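Local coordinates for uncharacterized protein (Nocardia farcinica, PDB 3ESM) that is of unknown function but has an immunoglobulin-like fold and probably binds copper, at residues 36-41 / 69-74; 20-25 / 88-93; 102-107 / 130-135. The protein carries 2 engineered substitutions. All coordinates share one frame; numbering follows the deposited sequence. Where two conformers were deposited one is given.

Contact 1: residues 36-41 / 69-74. Engineered in segment 36-41: Met36 (natural residue Leu).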
loop_
_atom_site.group_PDB
_atom_site.type_symbol
_atom_site.label_atom_id
_atom_site.label_comp_id
_atom_site.label_asym_id
_atom_site.label_seq_id
_atom_site.Cartn_x
_atom_site.Cartn_y
_atom_site.Cartn_z
ATOM N N MET A 36 -4.381 -3.009 3.393
ATOM C CA MET A 36 -3.859 -2.637 4.709
ATOM C C MET A 36 -2.553 -3.368 4.908
ATOM O O MET A 36 -2.522 -4.593 4.767
ATOM C CB MET A 36 -4.862 -3.073 5.782
ATOM C CG MET A 36 -4.409 -2.860 7.216
ATOM S SD MET A 36 -4.436 -1.096 7.707
ATOM C CE MET A 36 -5.728 -0.536 6.704
ATOM N N THR A 37 -1.500 -2.642 5.293
ATOM C CA THR A 37 -0.233 -3.288 5.592
ATOM C C THR A 37 0.080 -3.019 7.055
ATOM O O THR A 37 0.020 -1.875 7.462
ATOM C CB THR A 37 0.895 -2.735 4.680
ATOM O OG1 THR A 37 0.726 -3.320 3.356
ATOM C CG2 THR A 37 2.250 -3.158 5.201
ATOM N N VAL A 38 0.406 -4.039 7.834
ATOM C CA VAL A 38 0.721 -3.808 9.248
ATOM C C VAL A 38 2.101 -4.317 9.540
ATOM O O VAL A 38 2.458 -5.422 9.141
ATOM C CB VAL A 38 -0.272 -4.530 10.169
ATOM C CG1 VAL A 38 0.145 -4.357 11.638
ATOM C CG2 VAL A 38 -1.657 -3.991 9.954
ATOM N N THR A 39 2.875 -3.517 10.281
ATOM C CA THR A 39 4.245 -3.888 10.627
ATOM C C THR A 39 4.195 -4.736 11.887
ATOM O O THR A 39 3.574 -4.332 12.879
ATOM C CB THR A 39 5.052 -2.620 10.923
ATOM O OG1 THR A 39 5.214 -1.858 9.720
ATOM C CG2 THR A 39 6.402 -2.976 11.492
ATOM N N LEU A 40 4.815 -5.932 11.849
ATOM C CA LEU A 40 4.743 -6.885 12.956
ATOM C C LEU A 40 6.054 -6.914 13.704
ATOM O O LEU A 40 7.095 -6.611 13.155
ATOM C CB LEU A 40 4.446 -8.319 12.486
ATOM C CG LEU A 40 3.126 -8.460 11.713
ATOM C CD1 LEU A 40 3.055 -9.851 11.077
ATOM C CD2 LEU A 40 1.954 -8.252 12.666
ATOM N N PRO A 41 5.988 -7.306 14.972
ATOM C CA PRO A 41 7.180 -7.171 15.780
ATOM C C PRO A 41 8.098 -8.415 15.608
ATOM O O PRO A 41 8.471 -9.108 16.583
ATOM C CB PRO A 41 6.620 -7.033 17.203
ATOM C CG PRO A 41 5.293 -7.732 17.174
ATOM C CD PRO A 41 4.767 -7.506 15.753
ATOM N N VAL A 69 2.466 -7.829 7.456
ATOM C CA VAL A 69 1.380 -8.612 6.834
ATOM C C VAL A 69 0.601 -7.620 6.012
ATOM O O VAL A 69 0.421 -6.456 6.425
ATOM C CB VAL A 69 0.477 -9.303 7.880
ATOM C CG1 VAL A 69 0.011 -8.323 8.985
ATOM C CG2 VAL A 69 -0.733 -9.982 7.197
ATOM N N THR A 70 0.159 -8.048 4.826
ATOM C CA THR A 70 -0.603 -7.130 3.974
ATOM C C THR A 70 -1.850 -7.827 3.486
ATOM O O THR A 70 -1.774 -8.991 3.033
ATOM C CB THR A 70 0.187 -6.685 2.733
ATOM O OG1 THR A 70 1.371 -5.985 3.110
ATOM C CG2 THR A 70 -0.693 -5.789 1.826
ATOM N N TRP A 71 -3.002 -7.177 3.622
ATOM C CA TRP A 71 -4.257 -7.694 3.027
ATOM C C TRP A 71 -4.617 -6.788 1.868
ATOM O O TRP A 71 -4.512 -5.559 1.985
ATOM C CB TRP A 71 -5.394 -7.621 4.043
ATOM C CG TRP A 71 -5.277 -8.523 5.198
ATOM C CD1 TRP A 71 -5.812 -9.782 5.301
ATOM C CD2 TRP A 71 -4.652 -8.239 6.460
ATOM N NE1 TRP A 71 -5.537 -10.303 6.548
ATOM C CE2 TRP A 71 -4.825 -9.384 7.278
ATOM C CE3 TRP A 71 -3.947 -7.134 6.964
ATOM C CZ2 TRP A 71 -4.370 -9.441 8.604
ATOM C CZ3 TRP A 71 -3.476 -7.187 8.275
ATOM C CH2 TRP A 71 -3.671 -8.342 9.077
ATOM N N THR A 72 -5.067 -7.366 0.757
ATOM C CA THR A 72 -5.335 -6.585 -0.450
ATOM C C THR A 72 -6.647 -7.054 -1.006
ATOM O O THR A 72 -6.857 -8.264 -1.140
ATOM C CB THR A 72 -4.273 -6.830 -1.527
ATOM O OG1 THR A 72 -2.973 -6.524 -0.992
ATOM C CG2 THR A 72 -4.557 -5.914 -2.745
ATOM N N ALA A 73 -7.522 -6.103 -1.337
ATOM C CA ALA A 73 -8.838 -6.454 -1.894
ATOM C C ALA A 73 -8.667 -7.009 -3.309
ATOM O O ALA A 73 -7.953 -6.419 -4.131
ATOM C CB ALA A 73 -9.704 -5.185 -1.902
ATOM N N ASP A 74 -9.196 -8.223 -3.545
ATOM C CA ASP A 74 -9.207 -8.791 -4.891
ATOM C C ASP A 74 -9.899 -7.897 -5.912
ATOM O O ASP A 74 -10.815 -7.174 -5.602
ATOM C CB ASP A 74 -9.934 -10.137 -4.900
ATOM C CG ASP A 74 -9.289 -11.144 -3.987
ATOM O OD1 ASP A 74 -8.112 -10.963 -3.648
ATOM O OD2 ASP A 74 -9.995 -12.103 -3.593
#
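Thr37 and Thr70 meet through their hydroxyls on one face of an antiparallel strand pair. In both residues OG1 stands anti to the carbonyl carbon (chi1 -76° and -61°), and this directs the two oxygens at each other. Thr37 OG1 lies 2.8 Å from Thr70 OG1, a hydrogen bond in which either may be the donor. Thr37 OG1 also lies 3.2 Å from the methyl CG2 of Thr70. Thr37 also packs on Gly112 of the second subunit, and Thr39 on Asp111 of that subunit.

The other face is apolar. Val69 holds CG1 in the crowded position between its backbone N and carbonyl carbon (chi1 49°). Val69 CG1 then lies 4.0 Å from both Val38 CB and Leu40 CD1. The second methyl, Val69 CG2, lies 3.8 Å above the Trp71 ring plane, offset toward the rim. Val38 CG2 reaches the edge of the same indole, 4.0 Å from Trp71 CZ3. The thioether of the engineered Met36 leads away from Trp71, and Met36 CG lies 4.3 Å from Trp71 CE3.

Paired backbone bonds join Met36 to Trp71 and Val38 to Val69. Thr37 and Thr70 form the non-hydrogen-bonded pair between them, with CA atoms 4.2 Å apart. This is regular antiparallel pairing within one sheet of an immunoglobulin-like beta-sandwich, with Val38, Val69 and Trp71 on its buried side.

Contact 2: residues 20-25 / 88-93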
loop_
_atom_site.group_PDB
_atom_site.type_symbol
_atom_site.label_atom_id
_atom_site.label_comp_id
_atom_site.label_asym_id
_atom_site.label_seq_id
_atom_site.Cartn_x
_atom_site.Cartn_y
_atom_site.Cartn_z
ATOM N N VAL A 20 -4.794 -11.225 16.960
ATOM C CA VAL A 20 -4.904 -9.762 17.013
ATOM C C VAL A 20 -5.820 -9.284 15.917
ATOM O O VAL A 20 -5.643 -9.662 14.763
ATOM C CB VAL A 20 -3.516 -9.103 16.838
ATOM C CG1 VAL A 20 -3.599 -7.558 16.888
ATOM C CG2 VAL A 20 -2.598 -9.607 17.927
ATOM N N THR A 21 -6.813 -8.487 16.290
ATOM C CA THR A 21 -7.795 -8.002 15.333
ATOM C C THR A 21 -7.566 -6.519 15.148
ATOM O O THR A 21 -7.588 -5.769 16.126
ATOM C CB THR A 21 -9.219 -8.207 15.866
ATOM O OG1 THR A 21 -9.545 -9.606 15.882
ATOM C CG2 THR A 21 -10.240 -7.438 14.993
ATOM N N PHE A 22 -7.326 -6.089 13.906
ATOM C CA PHE A 22 -7.170 -4.660 13.576
ATOM C C PHE A 22 -8.466 -4.185 12.964
ATOM O O PHE A 22 -8.891 -4.718 11.943
ATOM C CB PHE A 22 -6.008 -4.442 12.599
ATOM C CG PHE A 22 -4.688 -4.810 13.183
ATOM C CD1 PHE A 22 -4.026 -3.927 14.027
ATOM C CD2 PHE A 22 -4.124 -6.044 12.921
ATOM C CE1 PHE A 22 -2.812 -4.280 14.598
ATOM C CE2 PHE A 22 -2.896 -6.417 13.496
ATOM C CZ PHE A 22 -2.254 -5.541 14.345
ATOM N N ARG A 23 -9.122 -3.217 13.608
ATOM C CA ARG A 23 -10.382 -2.710 13.080
ATOM C C ARG A 23 -10.076 -1.366 12.466
ATOM O O ARG A 23 -9.607 -0.453 13.150
ATOM C CB ARG A 23 -11.425 -2.573 14.185
ATOM C CG ARG A 23 -12.801 -2.218 13.660
ATOM C CD ARG A 23 -13.848 -2.280 14.773
ATOM N NE ARG A 23 -15.186 -2.211 14.211
ATOM C CZ ARG A 23 -15.993 -1.172 14.352
ATOM N NH1 ARG A 23 -15.595 -0.127 15.063
ATOM N NH2 ARG A 23 -17.203 -1.187 13.794
ATOM N N VAL A 24 -10.340 -1.260 11.166
ATOM C CA VAL A 24 -9.931 -0.114 10.375
ATOM C C VAL A 24 -11.110 0.680 9.823
ATOM O O VAL A 24 -11.957 0.113 9.117
ATOM C CB VAL A 24 -9.140 -0.618 9.168
ATOM C CG1 VAL A 24 -8.702 0.556 8.253
ATOM C CG2 VAL A 24 -7.945 -1.482 9.665
ATOM N N PRO A 25 -11.156 1.991 10.112
ATOM C CA PRO A 25 -12.264 2.812 9.613
ATOM C C PRO A 25 -11.948 3.372 8.251
ATOM O O PRO A 25 -10.831 3.773 8.020
ATOM C CB PRO A 25 -12.268 3.993 10.574
ATOM C CG PRO A 25 -10.778 4.188 10.898
ATOM C CD PRO A 25 -10.247 2.766 10.986
ATOM N N PHE A 88 -9.299 -6.990 10.290
ATOM C CA PHE A 88 -8.235 -7.736 9.635
ATOM C C PHE A 88 -7.587 -8.497 10.783
ATOM O O PHE A 88 -7.129 -7.879 11.764
ATOM C CB PHE A 88 -7.233 -6.759 9.024
ATOM C CG PHE A 88 -7.790 -5.954 7.892
ATOM C CD1 PHE A 88 -7.724 -6.432 6.590
ATOM C CD2 PHE A 88 -8.373 -4.712 8.131
ATOM C CE1 PHE A 88 -8.238 -5.686 5.537
ATOM C CE2 PHE A 88 -8.888 -3.967 7.077
ATOM C CZ PHE A 88 -8.818 -4.462 5.794
ATOM N N VAL A 89 -7.483 -9.813 10.643
ATOM C CA VAL A 89 -7.124 -10.645 11.796
ATOM C C VAL A 89 -5.864 -11.464 11.532
ATOM O O VAL A 89 -5.704 -12.115 10.478
ATOM C CB VAL A 89 -8.259 -11.629 12.149
ATOM C CG1 VAL A 89 -7.812 -12.533 13.278
ATOM C CG2 VAL A 89 -9.536 -10.874 12.481
ATOM N N VAL A 90 -4.916 -11.378 12.461
ATOM C CA VAL A 90 -3.697 -12.151 12.302
ATOM C C VAL A 90 -3.328 -12.780 13.651
ATOM O O VAL A 90 -3.396 -12.121 14.678
ATOM C CB VAL A 90 -2.546 -11.281 11.741
ATOM C CG1 VAL A 90 -2.178 -10.121 12.704
ATOM C CG2 VAL A 90 -1.309 -12.124 11.329
ATOM N N SER A 91 -2.949 -14.048 13.625
ATOM C CA SER A 91 -2.545 -14.745 14.838
ATOM C C SER A 91 -1.033 -14.767 14.896
ATOM O O SER A 91 -0.392 -15.296 13.994
ATOM C CB SER A 91 -3.066 -16.174 14.803
ATOM O OG SER A 91 -2.514 -16.925 15.869
ATOM N N ILE A 92 -0.463 -14.196 15.956
ATOM C CA ILE A 92 0.986 -14.054 15.996
ATOM C C ILE A 92 1.550 -14.424 17.356
ATOM O O ILE A 92 0.853 -14.351 18.391
ATOM C CB ILE A 92 1.404 -12.594 15.700
ATOM C CG1 ILE A 92 0.828 -11.632 16.751
ATOM C CG2 ILE A 92 0.956 -12.216 14.300
ATOM C CD1 ILE A 92 1.225 -10.132 16.590
ATOM N N GLY A 93 2.828 -14.777 17.335
ATOM C CA GLY A 93 3.563 -14.967 18.578
ATOM C C GLY A 93 4.948 -15.478 18.286
ATOM O O GLY A 93 5.254 -15.908 17.163
#
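The Phe22 ring receives Val90 CG1 at its edge, in plane, with the methyl 3.9 Å from Phe22 CE2. The carbonyl oxygen of Phe88 also lies at this edge. The Phe88 ring has Phe22 O at its edge, while Val24 CG2 comes in obliquely, 3.6 Å from Phe88 CD2. Beyond the pair, Phe103 meets Phe22 edge-to-face, and Trp54 does the same to Phe88. Trp71 meets Phe88 with the planes at about 50°.

Val90 CG1 sits between its backbone N and carbonyl carbon (chi1 62°), which places it at the Phe22 rim. Val20 CG2 touches Ile92 CD1 at 4.1 Å. On the other face, Thr21 OG1 touches the methyl Val89 CG2 at 3.6 Å.

Two backbone bonds join Phe22 and Phe88, and two join Val20 and Val90. The bond from Phe22 N to Phe88 O is nearly straight (176° at the hydrogen).

Strands 18-25 and 85-93 are the central pair of a four-stranded sheet, flanked by strands 6-8 and 45-48. Phe22, Val24 and Ile92 pack against strands 33-43 and 100-109 of the facing sheet.

Contact 3: residues 102-107 / 130-135. With SO4 (sulfate ion), chain C.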
loop_
_atom_site.group_PDB
_atom_site.type_symbol
_atom_site.label_atom_id
_atom_site.label_comp_id
_atom_site.label_asym_id
_atom_site.label_seq_id
_atom_site.Cartn_x
_atom_site.Cartn_y
_atom_site.Cartn_z
ATOM N N SER A 102 3.727 -1.840 19.535
ATOM C CA SER A 102 2.934 -1.081 18.556
ATOM C C SER A 102 3.002 -1.790 17.214
ATOM O O SER A 102 3.963 -2.510 16.939
ATOM C CB SER A 102 3.380 0.375 18.440
ATOM O OG SER A 102 3.080 1.015 19.711
ATOM N N PHE A 103 2.001 -1.494 16.381
ATOM C CA PHE A 103 1.882 -2.091 15.047
ATOM C C PHE A 103 1.649 -0.989 14.025
ATOM O O PHE A 103 0.537 -0.780 13.595
ATOM C CB PHE A 103 0.733 -3.094 14.996
ATOM C CG PHE A 103 0.822 -4.184 16.014
ATOM C CD1 PHE A 103 1.469 -5.381 15.729
ATOM C CD2 PHE A 103 0.239 -4.020 17.261
ATOM C CE1 PHE A 103 1.536 -6.419 16.681
ATOM C CE2 PHE A 103 0.294 -5.049 18.230
ATOM C CZ PHE A 103 0.953 -6.249 17.938
ATOM N N PRO A 104 2.710 -0.309 13.624
ATOM C CA PRO A 104 2.585 0.775 12.627
ATOM C C PRO A 104 1.845 0.204 11.401
ATOM O O PRO A 104 2.110 -0.945 11.022
ATOM C CB PRO A 104 4.035 1.118 12.301
ATOM C CG PRO A 104 4.794 0.766 13.561
ATOM C CD PRO A 104 4.078 -0.427 14.181
ATOM N N ALA A 105 0.918 0.962 10.819
ATOM C CA ALA A 105 0.131 0.418 9.696
ATOM C C ALA A 105 0.043 1.429 8.565
ATOM O O ALA A 105 0.235 2.639 8.778
ATOM C CB ALA A 105 -1.227 0.031 10.153
ATOM N N GLU A 106 -0.231 0.932 7.357
ATOM C CA GLU A 106 -0.409 1.806 6.193
ATOM C C GLU A 106 -1.671 1.384 5.467
ATOM O O GLU A 106 -1.802 0.211 5.105
ATOM C CB GLU A 106 0.773 1.703 5.273
ATOM C CG GLU A 106 2.069 2.080 5.970
ATOM C CD GLU A 106 2.223 3.592 6.090
ATOM O OE1 GLU A 106 1.631 4.332 5.273
ATOM O OE2 GLU A 106 2.972 4.019 7.000
ATOM N N GLN A 107 -2.605 2.332 5.318
ATOM C CA GLN A 107 -3.958 2.033 4.791
ATOM C C GLN A 107 -4.103 2.636 3.407
ATOM O O GLN A 107 -4.010 3.849 3.252
ATOM C CB GLN A 107 -4.999 2.668 5.729
ATOM C CG GLN A 107 -6.466 2.442 5.345
ATOM C CD GLN A 107 -7.406 3.248 6.263
ATOM O OE1 GLN A 107 -6.924 3.940 7.162
ATOM N NE2 GLN A 107 -8.722 3.142 6.056
ATOM N N HIS A 130 -3.273 10.084 13.915
ATOM C CA HIS A 130 -2.967 8.769 13.306
ATOM C C HIS A 130 -1.938 7.932 14.081
ATOM O O HIS A 130 -0.860 7.615 13.581
ATOM C CB HIS A 130 -2.543 8.969 11.872
ATOM C CG HIS A 130 -3.661 9.461 11.017
ATOM N ND1 HIS A 130 -3.831 10.792 10.715
ATOM C CD2 HIS A 130 -4.700 8.804 10.446
ATOM C CE1 HIS A 130 -4.911 10.933 9.961
ATOM N NE2 HIS A 130 -5.463 9.744 9.797
ATOM N N PRO A 131 -2.269 7.600 15.328
ATOM C CA PRO A 131 -1.315 6.843 16.162
ATOM C C PRO A 131 -1.204 5.419 15.632
ATOM O O PRO A 131 -2.192 4.899 15.102
ATOM C CB PRO A 131 -2.015 6.759 17.506
ATOM C CG PRO A 131 -3.485 6.860 17.192
ATOM C CD PRO A 131 -3.578 7.769 15.983
ATOM N N ALA A 132 -0.025 4.812 15.763
ATOM C CA ALA A 132 0.076 3.358 15.552
ATOM C C ALA A 132 -0.775 2.615 16.562
ATOM O O ALA A 132 -0.728 2.925 17.769
ATOM C CB ALA A 132 1.536 2.918 15.695
ATOM N N PRO A 133 -1.553 1.611 16.106
ATOM C CA PRO A 133 -2.298 0.769 17.023
ATOM C C PRO A 133 -1.344 0.088 18.016
ATOM O O PRO A 133 -0.272 -0.377 17.620
ATOM C CB PRO A 133 -2.943 -0.282 16.123
ATOM C CG PRO A 133 -2.556 0.014 14.763
ATOM C CD PRO A 133 -1.698 1.209 14.690
ATOM N N THR A 134 -1.740 0.020 19.275
ATOM C CA THR A 134 -0.809 -0.426 20.312
ATOM C C THR A 134 -1.500 -1.383 21.257
ATOM O O THR A 134 -2.726 -1.272 21.475
ATOM C CB THR A 134 -0.200 0.836 21.048
ATOM O OG1 THR A 134 0.526 1.643 20.107
ATOM C CG2 THR A 134 0.749 0.420 22.162
ATOM N N LEU A 135 -0.756 -2.362 21.776
ATOM C CA LEU A 135 -1.282 -3.268 22.807
ATOM C C LEU A 135 -0.461 -3.175 24.079
ATOM O O LEU A 135 0.739 -2.999 24.013
ATOM C CB LEU A 135 -1.206 -4.727 22.372
ATOM C CG LEU A 135 -2.090 -5.234 21.237
ATOM C CD1 LEU A 135 -1.700 -6.689 20.956
ATOM C CD2 LEU A 135 -3.539 -5.126 21.647
HETATM S S SO4 C . -2.413 14.155 11.074
HETATM O O1 SO4 C . -3.775 14.130 10.523
HETATM O O2 SO4 C . -2.330 15.177 12.119
HETATM O O3 SO4 C . -1.449 14.472 10.018
HETATM O O4 SO4 C . -2.082 12.853 11.671
#
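Ser102 and Thr134 each hold their hydroxyl oxygen anti to the carbonyl carbon (chi1 -66° and -61°), and the two oxygens face each other across the strands. Ser102 OG is hydrogen-bonded to Thr134 OG1, 2.7 Å away. Phe103 CG is likewise anti to its carbonyl carbon (chi1 -56°). The edge of the Phe103 ring meets Leu135 CD1, 3.8 Å from Phe103 CE2.

Thr134 OG1 also gives a hydrogen bond to Ala132 O, 2.9 Å away. The donor stands above that carbonyl plane. The backbone bond from Phe103 N to Pro133 O is 2.8 Å long. Pro133 CD packs on Phe103 O at 3.2 Å. Ala132 CB rests against Pro104, 3.9 Å from its CA.

Only Ser102 and Thr134 form a beta bridge here. Beyond it, Pro104 and Pro133 lack an N-H to give to a neighbouring strand.

His130 lies apart from this packing. Its ring edge faces a sulfate, and His130 ND1 donates to SO4 O4 at 2.9 Å in a nearly straight bond. A second, weak bond goes to SO4 O1. Gln119 NE2 holds the same sulfate, which probably came from the crystallisation liquor. Trp117 meets the His130 ring edge-to-face.

The chemistry is divided. Thr134 OG1 links Ser102 to the Ala132 carbonyl on the partly exposed side, while Phe103 and Leu135 join the buried core. The near-straight bond to the sulfate is consistent with a proton on His130 ND1; the anion may favour, but does not prove, a charged ring.

How the contacts relate
Contacts 1 and 3 belong to one sheet, where strands 33-43 and 100-109 are neighbours. Thr39 N bonds to Pro104 O and Glu106 N to Thr37 O between them. Contact 2 lies in the facing sheet. Its centre is about 9 Å from that of contact 1 and about 11 Å from that of contact 3. Contacts 1 and 3 are about 12 Å apart, centre to centre. Along the chain, segments 20-25 and 88-93 enclose both segments of contact 1, and contact 3 follows. Strand 18-25 leads into 33-43, and 66-73 into 85-93, so the chain passes between sheets. Together the contacts tie strands in both layers of the sandwich and line part of the core between them.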